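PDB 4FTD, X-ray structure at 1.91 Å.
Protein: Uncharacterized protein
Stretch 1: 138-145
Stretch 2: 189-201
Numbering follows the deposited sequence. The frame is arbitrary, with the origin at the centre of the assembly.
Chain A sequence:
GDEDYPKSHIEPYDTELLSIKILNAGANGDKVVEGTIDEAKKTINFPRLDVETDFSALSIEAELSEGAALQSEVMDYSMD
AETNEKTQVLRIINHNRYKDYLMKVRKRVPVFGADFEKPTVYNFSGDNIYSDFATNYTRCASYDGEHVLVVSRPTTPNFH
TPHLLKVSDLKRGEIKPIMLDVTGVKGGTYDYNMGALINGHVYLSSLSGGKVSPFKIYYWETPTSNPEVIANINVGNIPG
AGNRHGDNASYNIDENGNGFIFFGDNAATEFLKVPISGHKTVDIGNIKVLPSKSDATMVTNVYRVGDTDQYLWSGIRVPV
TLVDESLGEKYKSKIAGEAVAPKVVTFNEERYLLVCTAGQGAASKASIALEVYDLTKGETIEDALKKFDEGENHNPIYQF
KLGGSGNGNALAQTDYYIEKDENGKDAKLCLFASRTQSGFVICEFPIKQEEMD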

ATOM      1  N   THR A 138       8.943 -22.810   1.491  1.00 38.66           N
ATOM      2  CA  THR A 138       8.689 -21.612   0.676  1.00 35.98           C
ATOM      3  C   THR A 138       8.703 -20.438   1.635  1.00 37.88           C
ATOM      4  O   THR A 138       7.895 -20.381   2.550  1.00 38.01           O
ATOM      5  CB  THR A 138       7.284 -21.645   0.001  1.00 37.05           C
ATOM      6  OG1 THR A 138       7.180 -22.755  -0.877  1.00 40.62           O
ATOM      7  CG2 THR A 138       7.019 -20.339  -0.771  1.00 34.77           C
ATOM      8  N   ARG A 139       9.630 -19.518   1.428  1.00 32.53           N
ATOM      9  CA  ARG A 139       9.840 -18.356   2.333  1.00 35.13           C
ATOM     10  C   ARG A 139       9.681 -17.020   1.649  1.00 35.82           C
ATOM     11  O   ARG A 139       9.867 -15.958   2.248  1.00 37.24           O
ATOM     12  CB  ARG A 139      11.224 -18.455   2.954  1.00 36.50           C
ATOM     13  CG  ARG A 139      11.376 -19.714   3.759  1.00 38.36           C
ATOM     14  CD  ARG A 139      12.692 -19.781   4.512  1.00 37.56           C
ATOM     15  NE  ARG A 139      12.755 -21.103   5.166  1.00 37.45           N
ATOM     16  CZ  ARG A 139      13.697 -21.461   6.035  1.00 43.50           C
ATOM     17  NH1 ARG A 139      14.631 -20.619   6.388  1.00 41.79           N
ATOM     18  NH2 ARG A 139      13.714 -22.673   6.546  1.00 43.22           N
ATOM     19  N   CYS A 140       9.266 -17.047   0.391  1.00 35.33           N
ATOM     20  CA  CYS A 140       9.141 -15.837  -0.369  1.00 36.32           C
ATOM     21  C   CYS A 140       8.143 -15.937  -1.503  1.00 38.05           C
ATOM     22  O   CYS A 140       8.120 -16.917  -2.223  1.00 34.40           O
ATOM     23  CB  CYS A 140      10.475 -15.507  -0.988  1.00 41.92           C
ATOM     24  SG  CYS A 140      10.669 -13.863  -1.749  1.00 39.35           S
ATOM     25  N   ALA A 141       7.388 -14.864  -1.668  1.00 36.30           N
ATOM     26  CA  ALA A 141       6.490 -14.640  -2.781  1.00 37.58           C
ATOM     27  C   ALA A 141       6.552 -13.158  -3.142  1.00 37.83           C
ATOM     28  O   ALA A 141       6.874 -12.316  -2.307  1.00 40.14           O
ATOM     29  CB  ALA A 141       5.035 -15.103  -2.426  1.00 35.28           C
ATOM     30  N   SER A 142       6.302 -12.838  -4.406  1.00 37.15           N
ATOM     31  CA  SER A 142       6.333 -11.488  -4.903  1.00 38.85           C
ATOM     32  C   SER A 142       5.181 -11.313  -5.934  1.00 39.15           C
ATOM     33  O   SER A 142       4.626 -12.285  -6.402  1.00 39.93           O
ATOM     34  CB  SER A 142       7.707 -11.196  -5.523  1.00 37.02           C
ATOM     35  OG  SER A 142       7.812  -9.867  -6.035  1.00 40.47           O
ATOM     36  N   TYR A 143       4.799 -10.076  -6.194  1.00 35.59           N
ATOM     37  CA  TYR A 143       3.625  -9.740  -7.018  1.00 38.57           C
ATOM     38  C   TYR A 143       3.889  -8.482  -7.805  1.00 43.12           C
ATOM     39  O   TYR A 143       4.523  -7.594  -7.309  1.00 37.93           O
ATOM     40  CB  TYR A 143       2.436  -9.555  -6.106  1.00 41.34           C
ATOM     41  CG  TYR A 143       1.246  -8.750  -6.627  1.00 42.50           C
ATOM     42  CD1 TYR A 143       1.164  -7.371  -6.393  1.00 44.24           C
ATOM     43  CD2 TYR A 143       0.169  -9.365  -7.231  1.00 38.94           C
ATOM     44  CE1 TYR A 143       0.080  -6.630  -6.808  1.00 44.80           C
ATOM     45  CE2 TYR A 143      -0.955  -8.620  -7.625  1.00 41.71           C
ATOM     46  CZ  TYR A 143      -0.970  -7.254  -7.406  1.00 45.01           C
ATOM     47  OH  TYR A 143      -2.007  -6.504  -7.793  1.00 45.26           O
ATOM     48  N   ASP A 144       3.421  -8.415  -9.034  1.00 41.63           N
ATOM     49  CA  ASP A 144       3.550  -7.218  -9.839  1.00 47.56           C
ATOM     50  C   ASP A 144       2.254  -6.825 -10.562  1.00 49.18           C
ATOM     51  O   ASP A 144       2.309  -6.039 -11.472  1.00 47.42           O
ATOM     52  CB  ASP A 144       4.670  -7.407 -10.860  1.00 42.88           C
ATOM     53  CG  ASP A 144       4.363  -8.473 -11.891  1.00 45.85           C
ATOM     54  OD1 ASP A 144       3.277  -9.100 -11.867  1.00 42.70           O
ATOM     55  OD2 ASP A 144       5.247  -8.715 -12.716  1.00 43.77           O
ATOM     56  N   GLY A 145       1.119  -7.424 -10.211  1.00 45.86           N
ATOM     57  CA  GLY A 145      -0.157  -7.117 -10.861  1.00 49.25           C
ATOM     58  C   GLY A 145      -0.546  -8.140 -11.910  1.00 45.53           C
ATOM     59  O   GLY A 145      -1.716  -8.361 -12.135  1.00 48.59           O
ATOM     60  N   THR A 189      23.686 -23.603  -0.028  1.00 35.76           N
ATOM     61  CA  THR A 189      22.967 -24.438   0.942  1.00 38.69           C
ATOM     62  C   THR A 189      21.508 -24.659   0.533  1.00 41.19           C
ATOM     63  O   THR A 189      20.979 -25.775   0.663  1.00 38.98           O
ATOM     64  CB  THR A 189      23.091 -23.808   2.347  1.00 39.64           C
ATOM     65  OG1 THR A 189      24.481 -23.646   2.614  1.00 39.72           O
ATOM     66  CG2 THR A 189      22.415 -24.679   3.439  1.00 43.34           C
ATOM     67  N   TYR A 190      20.847 -23.618   0.033  1.00 36.69           N
ATOM     68  CA  TYR A 190      19.583 -23.786  -0.696  1.00 37.60           C
ATOM     69  C   TYR A 190      19.817 -23.272  -2.084  1.00 41.46           C
ATOM     70  O   TYR A 190      20.500 -22.252  -2.299  1.00 33.73           O
ATOM     71  CB  TYR A 190      18.365 -23.035  -0.120  1.00 37.84           C
ATOM     72  CG  TYR A 190      18.030 -23.223   1.359  1.00 35.30           C
ATOM     73  CD1 TYR A 190      18.436 -24.320   2.077  1.00 42.91           C
ATOM     74  CD2 TYR A 190      17.172 -22.298   2.014  1.00 41.48           C
ATOM     75  CE1 TYR A 190      18.099 -24.476   3.428  1.00 46.74           C
ATOM     76  CE2 TYR A 190      16.829 -22.452   3.361  1.00 48.74           C
ATOM     77  CZ  TYR A 190      17.299 -23.554   4.067  1.00 54.80           C
ATOM     78  OH  TYR A 190      17.007 -23.730   5.424  1.00 61.50           O
ATOM     79  N   ASP A 191      19.275 -23.963  -3.060  1.00 33.92           N
ATOM     80  CA  ASP A 191      19.444 -23.532  -4.458  1.00 37.58           C
ATOM     81  C   ASP A 191      18.794 -22.158  -4.718  1.00 36.29           C
ATOM     82  O   ASP A 191      19.181 -21.443  -5.595  1.00 36.00           O
ATOM     83  CB  ASP A 191      18.779 -24.526  -5.370  1.00 35.71           C
ATOM     84  CG  ASP A 191      19.503 -25.887  -5.425  1.00 42.87           C
ATOM     85  OD1 ASP A 191      20.703 -25.976  -5.141  1.00 45.95           O
ATOM     86  OD2 ASP A 191      18.807 -26.849  -5.785  1.00 45.90           O
ATOM     87  N   TYR A 192      17.676 -21.912  -4.050  1.00 34.96           N
ATOM     88  CA  TYR A 192      16.955 -20.649  -4.089  1.00 36.56           C
ATOM     89  C   TYR A 192      16.179 -20.504  -2.764  1.00 35.10           C
ATOM     90  O   TYR A 192      15.862 -21.483  -2.085  1.00 40.86           O
ATOM     91  CB  TYR A 192      16.074 -20.486  -5.305  1.00 34.87           C
ATOM     92  CG  TYR A 192      15.540 -21.801  -5.813  1.00 34.35           C
ATOM     93  CD1 TYR A 192      14.472 -22.412  -5.176  1.00 35.32           C
ATOM     94  CD2 TYR A 192      16.128 -22.433  -6.892  1.00 40.30           C
ATOM     95  CE1 TYR A 192      14.027 -23.655  -5.579  1.00 35.72           C
ATOM     96  CE2 TYR A 192      15.661 -23.692  -7.334  1.00 37.55           C
ATOM     97  CZ  TYR A 192      14.623 -24.272  -6.659  1.00 36.21           C
ATOM     98  OH  TYR A 192      14.120 -25.460  -7.003  1.00 42.04           O
ATOM     99  N   ASN A 193      15.888 -19.259  -2.443  1.00 34.89           N
ATOM    100  CA  ASN A 193      15.257 -18.887  -1.198  1.00 32.39           C
ATOM    101  C   ASN A 193      14.480 -17.609  -1.339  1.00 35.99           C
ATOM    102  O   ASN A 193      13.267 -17.636  -1.235  1.00 33.54           O
ATOM    103  CB  ASN A 193      16.289 -18.800  -0.096  1.00 30.72           C
ATOM    104  CG  ASN A 193      15.662 -18.745   1.308  1.00 39.54           C
ATOM    105  OD1 ASN A 193      14.761 -19.527   1.592  1.00 36.53           O
ATOM    106  ND2 ASN A 193      16.151 -17.851   2.192  1.00 33.67           N
HETATM  107  N   MSE A 194      15.135 -16.477  -1.637  1.00 36.05           N
HETATM  108  CA  MSE A 194      14.391 -15.202  -1.867  1.00 36.05           C
HETATM  109  C   MSE A 194      14.273 -14.973  -3.368  1.00 35.87           C
HETATM  110  O   MSE A 194      14.956 -15.586  -4.141  1.00 36.34           O
HETATM  111  CB  MSE A 194      15.146 -14.022  -1.256  1.00 35.03           C
HETATM  112  CG  MSE A 194      15.277 -14.116   0.225  1.00 37.76           C
HETATM  113 SE   MSE A 194      13.477 -13.921   1.107  0.75 44.97          SE
HETATM  114  CE  MSE A 194      13.170 -15.710   1.902  1.00 37.62           C
ATOM    115  N   GLY A 195      13.400 -14.057  -3.761  1.00 33.99           N
ATOM    116  CA  GLY A 195      13.349 -13.630  -5.156  1.00 30.20           C
ATOM    117  C   GLY A 195      12.385 -12.464  -5.279  1.00 32.37           C
ATOM    118  O   GLY A 195      11.802 -12.042  -4.281  1.00 36.32           O
ATOM    119  N   ALA A 196      12.125 -12.049  -6.499  1.00 34.19           N
ATOM    120  CA  ALA A 196      11.278 -10.900  -6.742  1.00 34.64           C
ATOM    121  C   ALA A 196      10.877 -10.897  -8.220  1.00 34.16           C
ATOM    122  O   ALA A 196      11.624 -11.346  -9.103  1.00 39.99           O
ATOM    123  CB  ALA A 196      12.037  -9.606  -6.378  1.00 39.91           C
ATOM    124  N   LEU A 197       9.721 -10.307  -8.457  1.00 34.51           N
ATOM    125  CA  LEU A 197       9.227  -9.905  -9.755  1.00 39.53           C
ATOM    126  C   LEU A 197       9.453  -8.388  -9.889  1.00 39.17           C
ATOM    127  O   LEU A 197       8.992  -7.607  -9.073  1.00 40.56           O
ATOM    128  CB  LEU A 197       7.743 -10.191  -9.852  1.00 39.27           C
ATOM    129  CG  LEU A 197       7.239 -11.553 -10.195  1.00 48.29           C
ATOM    130  CD1 LEU A 197       5.698 -11.621 -10.015  1.00 43.89           C
ATOM    131  CD2 LEU A 197       7.637 -11.886 -11.627  1.00 53.12           C
ATOM    132  N   ILE A 198      10.217  -7.979 -10.886  1.00 41.45           N
ATOM    133  CA  ILE A 198      10.589  -6.582 -11.086  1.00 46.41           C
ATOM    134  C   ILE A 198      10.698  -6.352 -12.585  1.00 44.45           C
ATOM    135  O   ILE A 198      11.414  -7.084 -13.264  1.00 41.45           O
ATOM    136  CB  ILE A 198      11.927  -6.243 -10.434  1.00 51.08           C
ATOM    137  CG1 ILE A 198      11.870  -6.603  -8.933  1.00 55.97           C
ATOM    138  CG2 ILE A 198      12.214  -4.747 -10.582  1.00 50.43           C
ATOM    139  CD1 ILE A 198      13.045  -6.166  -8.131  1.00 43.04           C
ATOM    140  N   ASN A 199       9.986  -5.340 -13.087  1.00 44.22           N
ATOM    141  CA  ASN A 199      10.030  -4.942 -14.502  1.00 42.07           C
ATOM    142  C   ASN A 199       9.630  -6.060 -15.423  1.00 43.98           C
ATOM    143  O   ASN A 199      10.099  -6.155 -16.532  1.00 46.82           O
ATOM    144  CB  ASN A 199      11.442  -4.387 -14.887  1.00 48.60           C
ATOM    145  CG  ASN A 199      11.856  -3.169 -14.062  1.00 52.88           C
ATOM    146  OD1 ASN A 199      11.037  -2.296 -13.789  1.00 52.09           O
ATOM    147  ND2 ASN A 199      13.134  -3.101 -13.673  1.00 52.68           N
ATOM    148  N   GLY A 200       8.763  -6.949 -14.968  1.00 41.12           N
ATOM    149  CA  GLY A 200       8.411  -8.114 -15.768  1.00 41.84           C
ATOM    150  C   GLY A 200       9.443  -9.256 -15.779  1.00 44.60           C
ATOM    151  O   GLY A 200       9.259 -10.218 -16.507  1.00 50.61           O
ATOM    152  N   HIS A 201      10.528  -9.125 -15.013  1.00 43.38           N
ATOM    153  CA  HIS A 201      11.563 -10.144 -14.923  1.00 42.05           C
ATOM    154  C   HIS A 201      11.486 -10.853 -13.584  1.00 40.92           C
ATOM    155  O   HIS A 201      11.009 -10.289 -12.611  1.00 44.19           O
ATOM    156  CB  HIS A 201      12.945  -9.483 -15.007  1.00 43.34           C
ATOM    157  CG  HIS A 201      13.063  -8.502 -16.124  1.00 45.91           C
ATOM    158  ND1 HIS A 201      12.761  -8.824 -17.432  1.00 49.30           N
ATOM    159  CD2 HIS A 201      13.409  -7.200 -16.128  1.00 49.75           C
ATOM    160  CE1 HIS A 201      12.921  -7.757 -18.192  1.00 49.39           C
ATOM    161  NE2 HIS A 201      13.336  -6.762 -17.429  1.00 49.32           N
TER
HETATM  162  O   HOH W   1      11.674 -19.734  -0.524  1.00 35.29           O
HETATM  163  O   HOH W   2      15.416 -17.770   5.174  1.00 39.47           O
HETATM  164  O   HOH W   3       9.066  -6.934  -6.227  1.00 46.05           O
HETATM  165  O   HOH W   4       7.458  -7.061 -12.544  1.00 48.69           O

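How do two strands lie side by side without backbone-to-backbone hydrogen bonds? The two strands run almost exactly parallel, their axes 4° apart and 5.7 Å at closest approach. Side chains and waters fill the space between them: Cys 140 and Ser 142 both point toward the second strand and receive its amides. Leu 197 N donates to Ser 142 OG at 3.1 Å, nearly linearly, while Gly 195 N makes a weak bond to Cys 140 SG at 3.4 Å, as expected of a diffuse sulfur acceptor.

What does Leu 197, with the largest covered area, rest against? Leu 197 CD1 lies 3.9 Å from Asp 144 CG and 4.1 Å from Tyr 143 CA, so the apolar side chain packs on backbone and on the carbon of a carboxylate. The carboxylate keeps its polar company: water 4 donates to Asp 144 OD2 and accepts from Gly 200 N, both at 2.8 Å.

How does Arg 139 use its length? Nearly extended beyond CB, it carries its guanidinium to Tyr 190, whose CE2 lies over one face. Nearer the backbone, Arg 139 CB meets CE of the selenomethionine Met 194 at 3.5 Å. Water 2 accepts from both Arg 139 NH1 (3.2 Å) and Asn 193 ND2 (3.1 Å), linking two donors that could not bond each other.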